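PDB 5KKU: polyketide synthase type I from Bacillus amyloliquefaciens, which forms the N-terminal dehydratase domain of a difficidin assembly-line synthase and probably removes water from beta-hydroxyacyl chains carried on an acyl carrier protein. Local coordinates for residues H193-F207 with F233-R246. Residues are numbered along the deposited sequence; the frame is centred on the assembly and turned at random.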
loop_
_atom_site.group_PDB
_atom_site.type_symbol
_atom_site.label_atom_id
_atom_site.label_comp_id
_atom_site.label_asym_id
_atom_site.label_seq_id
_atom_site.Cartn_x
_atom_site.Cartn_y
_atom_site.Cartn_z
ATOM N N HIS A 193 -5.974 -4.448 -5.453
ATOM C CA HIS A 193 -6.966 -3.719 -4.729
ATOM C C HIS A 193 -6.209 -2.964 -3.648
ATOM O O HIS A 193 -5.525 -3.553 -2.857
ATOM C CB HIS A 193 -7.996 -4.665 -4.107
ATOM C CG HIS A 193 -9.329 -4.057 -3.784
ATOM N ND1 HIS A 193 -9.506 -3.082 -2.842
ATOM C CD2 HIS A 193 -10.560 -4.351 -4.240
ATOM C CE1 HIS A 193 -10.781 -2.785 -2.750
ATOM N NE2 HIS A 193 -11.437 -3.525 -3.603
ATOM N N PRO A 194 -6.417 -1.670 -3.605
ATOM C CA PRO A 194 -5.781 -0.816 -2.635
ATOM C C PRO A 194 -6.097 -1.203 -1.217
ATOM O O PRO A 194 -5.249 -1.093 -0.393
ATOM C CB PRO A 194 -6.344 0.536 -2.976
ATOM C CG PRO A 194 -6.515 0.483 -4.407
ATOM C CD PRO A 194 -6.975 -0.892 -4.701
ATOM N N ALA A 195 -7.312 -1.654 -0.963
ATOM C CA ALA A 195 -7.674 -2.136 0.349
ATOM C C ALA A 195 -6.782 -3.275 0.802
ATOM O O ALA A 195 -6.297 -3.271 1.875
ATOM C CB ALA A 195 -9.116 -2.540 0.412
ATOM N N PHE A 196 -6.579 -4.251 -0.063
ATOM C CA PHE A 196 -5.670 -5.327 0.175
ATOM C C PHE A 196 -4.242 -4.844 0.400
ATOM O O PHE A 196 -3.623 -5.279 1.319
ATOM C CB PHE A 196 -5.703 -6.334 -0.953
ATOM C CG PHE A 196 -6.751 -7.405 -0.815
ATOM C CD1 PHE A 196 -7.097 -7.917 0.406
ATOM C CD2 PHE A 196 -7.353 -7.916 -1.926
ATOM C CE1 PHE A 196 -8.048 -8.873 0.521
ATOM C CE2 PHE A 196 -8.301 -8.879 -1.830
ATOM C CZ PHE A 196 -8.644 -9.365 -0.606
ATOM N N LEU A 197 -3.768 -3.922 -0.427
ATOM C CA LEU A 197 -2.444 -3.380 -0.352
ATOM C C LEU A 197 -2.212 -2.647 0.970
ATOM O O LEU A 197 -1.251 -2.880 1.633
ATOM C CB LEU A 197 -2.155 -2.492 -1.560
ATOM C CG LEU A 197 -2.034 -3.093 -2.957
ATOM C CD1 LEU A 197 -1.520 -2.082 -3.932
ATOM C CD2 LEU A 197 -1.124 -4.288 -2.966
ATOM N N ASP A 198 -3.100 -1.741 1.341
ATOM C CA ASP A 198 -3.059 -1.019 2.596
ATOM C C ASP A 198 -2.973 -1.927 3.809
ATOM O O ASP A 198 -2.106 -1.798 4.579
ATOM C CB ASP A 198 -4.261 -0.114 2.680
ATOM C CG ASP A 198 -4.266 0.766 3.878
ATOM O OD1 ASP A 198 -3.437 1.642 4.015
ATOM O OD2 ASP A 198 -5.116 0.598 4.696
ATOM N N ALA A 199 -3.901 -2.849 3.944
ATOM C CA ALA A 199 -3.892 -3.789 5.044
ATOM C C ALA A 199 -2.639 -4.632 5.108
ATOM O O ALA A 199 -2.228 -4.983 6.171
ATOM C CB ALA A 199 -5.100 -4.679 5.031
ATOM N N SER A 200 -2.070 -4.939 3.973
ATOM C CA SER A 200 -0.862 -5.713 3.919
ATOM C C SER A 200 0.366 -5.002 4.443
ATOM O O SER A 200 1.257 -5.626 4.879
ATOM C CB SER A 200 -0.611 -6.228 2.528
ATOM O OG SER A 200 -1.608 -7.081 2.149
ATOM N N THR A 201 0.369 -3.683 4.370
ATOM C CA THR A 201 1.429 -2.905 4.962
ATOM C C THR A 201 1.467 -2.988 6.462
ATOM O O THR A 201 2.373 -2.517 7.049
ATOM C CB THR A 201 1.451 -1.427 4.590
ATOM O OG1 THR A 201 0.439 -0.725 5.278
ATOM C CG2 THR A 201 1.331 -1.235 3.185
ATOM N N LEU A 202 0.485 -3.636 7.041
ATOM C CA LEU A 202 0.397 -3.857 8.443
ATOM C C LEU A 202 1.072 -5.127 8.854
ATOM O O LEU A 202 1.018 -5.482 9.969
ATOM C CB LEU A 202 -1.052 -3.892 8.863
ATOM C CG LEU A 202 -1.798 -2.577 8.784
ATOM C CD1 LEU A 202 -3.244 -2.709 9.145
ATOM C CD2 LEU A 202 -1.169 -1.569 9.700
ATOM N N ALA A 203 1.711 -5.805 7.926
ATOM C CA ALA A 203 2.488 -7.003 8.239
ATOM C C ALA A 203 3.539 -6.837 9.333
ATOM O O ALA A 203 4.261 -5.888 9.370
ATOM C CB ALA A 203 3.125 -7.565 6.999
ATOM N N GLY A 204 3.559 -7.777 10.240
ATOM C CA GLY A 204 4.504 -7.764 11.320
ATOM C C GLY A 204 3.995 -7.071 12.539
ATOM O O GLY A 204 4.689 -6.992 13.476
ATOM N N SER A 205 2.776 -6.568 12.503
ATOM C CA SER A 205 2.213 -5.908 13.653
ATOM C C SER A 205 2.130 -6.797 14.891
ATOM O O SER A 205 2.265 -6.334 15.992
ATOM C CB SER A 205 0.851 -5.352 13.335
ATOM O OG SER A 205 0.929 -4.330 12.393
ATOM N N SER A 206 1.894 -8.068 14.727
ATOM C CA SER A 206 1.837 -8.955 15.839
ATOM C C SER A 206 3.213 -9.090 16.462
ATOM O O SER A 206 3.357 -9.325 17.604
ATOM C CB SER A 206 1.309 -10.292 15.359
ATOM O OG SER A 206 2.337 -11.123 14.909
ATOM N N PHE A 207 4.257 -8.989 15.687
ATOM C CA PHE A 207 5.556 -9.014 16.297
ATOM C C PHE A 207 5.660 -7.692 16.993
ATOM O O PHE A 207 5.540 -6.682 16.351
ATOM C CB PHE A 207 6.647 -9.055 15.270
ATOM C CG PHE A 207 6.590 -10.224 14.357
ATOM C CD1 PHE A 207 6.413 -11.489 14.841
ATOM C CD2 PHE A 207 6.756 -10.047 13.029
ATOM C CE1 PHE A 207 6.399 -12.547 14.002
ATOM C CE2 PHE A 207 6.732 -11.096 12.193
ATOM C CZ PHE A 207 6.540 -12.349 12.676
ATOM N N PHE A 233 -5.417 -10.745 -7.227
ATOM C CA PHE A 233 -5.944 -11.131 -5.954
ATOM C C PHE A 233 -7.287 -11.863 -6.019
ATOM O O PHE A 233 -8.145 -11.483 -6.717
ATOM C CB PHE A 233 -6.103 -9.888 -5.090
ATOM C CG PHE A 233 -4.822 -9.249 -4.655
ATOM C CD1 PHE A 233 -3.714 -9.984 -4.413
ATOM C CD2 PHE A 233 -4.764 -7.893 -4.444
ATOM C CE1 PHE A 233 -2.564 -9.381 -3.980
ATOM C CE2 PHE A 233 -3.619 -7.288 -4.013
ATOM C CZ PHE A 233 -2.512 -8.032 -3.785
ATOM N N PRO A 234 -7.468 -12.878 -5.208
ATOM C CA PRO A 234 -8.770 -13.511 -5.069
ATOM C C PRO A 234 -9.556 -12.870 -3.969
ATOM O O PRO A 234 -9.113 -11.870 -3.501
ATOM C CB PRO A 234 -8.410 -14.922 -4.690
ATOM C CG PRO A 234 -7.140 -14.769 -4.003
ATOM C CD PRO A 234 -6.403 -13.762 -4.772
ATOM N N LYS A 235 -10.677 -13.426 -3.571
ATOM C CA LYS A 235 -11.501 -12.861 -2.549
ATOM C C LYS A 235 -10.819 -12.772 -1.203
ATOM O O LYS A 235 -10.979 -11.836 -0.504
ATOM C CB LYS A 235 -12.769 -13.654 -2.433
ATOM C CG LYS A 235 -13.788 -13.334 -3.489
ATOM C CD LYS A 235 -15.039 -14.150 -3.332
ATOM C CE LYS A 235 -15.957 -13.934 -4.517
ATOM N NZ LYS A 235 -17.055 -14.928 -4.646
ATOM N N THR A 236 -10.069 -13.781 -0.827
ATOM C CA THR A 236 -9.325 -13.720 0.401
ATOM C C THR A 236 -7.860 -13.931 0.114
ATOM O O THR A 236 -7.514 -14.799 -0.598
ATOM C CB THR A 236 -9.750 -14.818 1.394
ATOM O OG1 THR A 236 -11.137 -14.751 1.670
ATOM C CG2 THR A 236 -8.976 -14.741 2.672
ATOM N N ILE A 237 -7.008 -13.118 0.701
ATOM C CA ILE A 237 -5.580 -13.307 0.622
ATOM C C ILE A 237 -4.902 -13.612 1.936
ATOM O O ILE A 237 -5.455 -13.435 2.997
ATOM C CB ILE A 237 -4.856 -12.140 -0.012
ATOM C CG1 ILE A 237 -4.993 -10.908 0.858
ATOM C CG2 ILE A 237 -5.340 -11.888 -1.415
ATOM C CD1 ILE A 237 -4.078 -9.788 0.518
ATOM N N TYR A 238 -3.675 -14.055 1.862
ATOM C CA TYR A 238 -2.919 -14.424 3.027
ATOM C C TYR A 238 -1.566 -13.807 2.995
ATOM O O TYR A 238 -0.723 -14.274 2.311
ATOM C CB TYR A 238 -2.829 -15.937 3.138
ATOM C CG TYR A 238 -4.164 -16.603 3.197
ATOM C CD1 TYR A 238 -4.894 -16.833 2.075
ATOM C CD2 TYR A 238 -4.676 -16.981 4.370
ATOM C CE1 TYR A 238 -6.109 -17.400 2.148
ATOM C CE2 TYR A 238 -5.889 -17.549 4.452
ATOM C CZ TYR A 238 -6.584 -17.781 3.345
ATOM O OH TYR A 238 -7.763 -18.340 3.472
ATOM N N THR A 239 -1.409 -12.747 3.741
ATOM C CA THR A 239 -0.199 -12.021 3.828
ATOM C C THR A 239 0.777 -12.622 4.838
ATOM O O THR A 239 0.581 -12.558 6.004
ATOM C CB THR A 239 -0.488 -10.526 4.099
ATOM O OG1 THR A 239 -1.244 -9.984 3.017
ATOM C CG2 THR A 239 0.783 -9.773 4.240
ATOM N N TYR A 240 1.844 -13.206 4.365
ATOM C CA TYR A 240 2.801 -13.804 5.194
ATOM C C TYR A 240 3.992 -12.887 5.435
ATOM O O TYR A 240 4.448 -12.234 4.538
ATOM C CB TYR A 240 3.256 -15.080 4.547
ATOM C CG TYR A 240 4.442 -15.698 5.182
ATOM C CD1 TYR A 240 4.301 -16.570 6.211
ATOM C CD2 TYR A 240 5.687 -15.436 4.740
ATOM C CE1 TYR A 240 5.362 -17.126 6.812
ATOM C CE2 TYR A 240 6.770 -16.000 5.337
ATOM C CZ TYR A 240 6.590 -16.856 6.370
ATOM O OH TYR A 240 7.611 -17.408 6.981
ATOM N N SER A 241 4.501 -12.874 6.640
ATOM C CA SER A 241 5.619 -12.059 7.028
ATOM C C SER A 241 6.505 -12.778 8.081
ATOM O O SER A 241 6.025 -13.465 8.921
ATOM C CB SER A 241 5.072 -10.733 7.505
ATOM O OG SER A 241 5.990 -9.916 8.107
ATOM N N ALA A 242 7.811 -12.650 7.948
ATOM C CA ALA A 242 8.738 -13.290 8.856
ATOM C C ALA A 242 9.622 -12.359 9.653
ATOM O O ALA A 242 10.107 -11.385 9.191
ATOM C CB ALA A 242 9.577 -14.287 8.130
ATOM N N LYS A 243 9.832 -12.732 10.888
ATOM C CA LYS A 243 10.651 -11.968 11.785
ATOM C C LYS A 243 12.076 -11.778 11.331
ATOM O O LYS A 243 12.563 -10.713 11.391
ATOM C CB LYS A 243 10.574 -12.509 13.205
ATOM C CG LYS A 243 11.054 -11.507 14.225
ATOM C CD LYS A 243 10.439 -11.649 15.584
ATOM C CE LYS A 243 11.503 -11.561 16.648
ATOM N NZ LYS A 243 12.695 -12.385 16.287
ATOM N N ASN A 244 12.666 -12.815 10.783
ATOM C CA ASN A 244 14.008 -12.758 10.233
ATOM C C ASN A 244 14.244 -11.796 9.078
ATOM O O ASN A 244 15.335 -11.404 8.842
ATOM C CB ASN A 244 14.550 -14.161 9.905
ATOM C CG ASN A 244 14.163 -14.649 8.551
ATOM O OD1 ASN A 244 13.135 -14.314 8.036
ATOM N ND2 ASN A 244 14.988 -15.461 7.981
ATOM N N SER A 245 13.202 -11.425 8.378
ATOM C CA SER A 245 13.219 -10.441 7.351
ATOM C C SER A 245 13.074 -9.023 7.874
ATOM O O SER A 245 13.070 -8.115 7.119
ATOM C CB SER A 245 12.146 -10.772 6.326
ATOM O OG SER A 245 10.966 -10.024 6.508
ATOM N N ARG A 246 12.861 -8.850 9.158
ATOM C CA ARG A 246 12.687 -7.527 9.724
ATOM C C ARG A 246 13.985 -6.967 10.269
ATOM O O ARG A 246 14.675 -7.630 10.975
ATOM C CB ARG A 246 11.658 -7.576 10.817
ATOM C CG ARG A 246 11.259 -6.289 11.476
ATOM C CD ARG A 246 10.011 -6.499 12.318
ATOM N NE ARG A 246 8.786 -6.578 11.559
ATOM C CZ ARG A 246 8.420 -7.611 10.813
ATOM N NH1 ARG A 246 9.170 -8.677 10.753
ATOM N NH2 ARG A 246 7.307 -7.584 10.126
#
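Phe196 packs against Phe233 and Ile237 at the apolar centre, where helix 194-200 runs over strand 236-242 at 25°, their axes 10.0 Å apart. It turns its edge to the face of Phe233 in an offset edge-to-face pair, planes at 79° and centroids 5.3 Å apart. Over a face of the Phe196 ring sits Ile237, whose CG1 makes a CH-pi contact 4.0 Å from the centroid. That branch stands between the backbone N and carbonyl carbon (chi1 65°), and from there CD1 extends on to CD1 of Phe196. A flat ring suits this place because it offers a face to the isoleucine while its rim, at CZ, meets Lys235 O in plane at 3.4 Å. Leu197 CD2 touches the edge of Phe233.

One turn along the helix, small hydroxyl residues replace the rings. Thr239 OG1 donates to Ser200 OG (3.1 Å), which in turn donates a hydrogen bond to Phe196 O, so the chain of bonds ends on the helix backbone. Beyond, Ala203 CB rests on Ser241 CB, small enough for the turn to lie close to the strand.

At the polar edge, Phe207 CD2 lies over one face of the Arg246 guanidinium, while Lys243 CB covers a face of the Phe207 ring. Arg246 NH2 bonds weakly to Ser241 OG, and Gly204, lacking a side chain, leaves room for the guanidinium.

This is the C-terminal hotdog fold of the double-hotdog dehydratase, a helix wrapped by a curved antiparallel sheet; the helix carries Asp198, the predicted proton donor, hydrogen-bonded to His155.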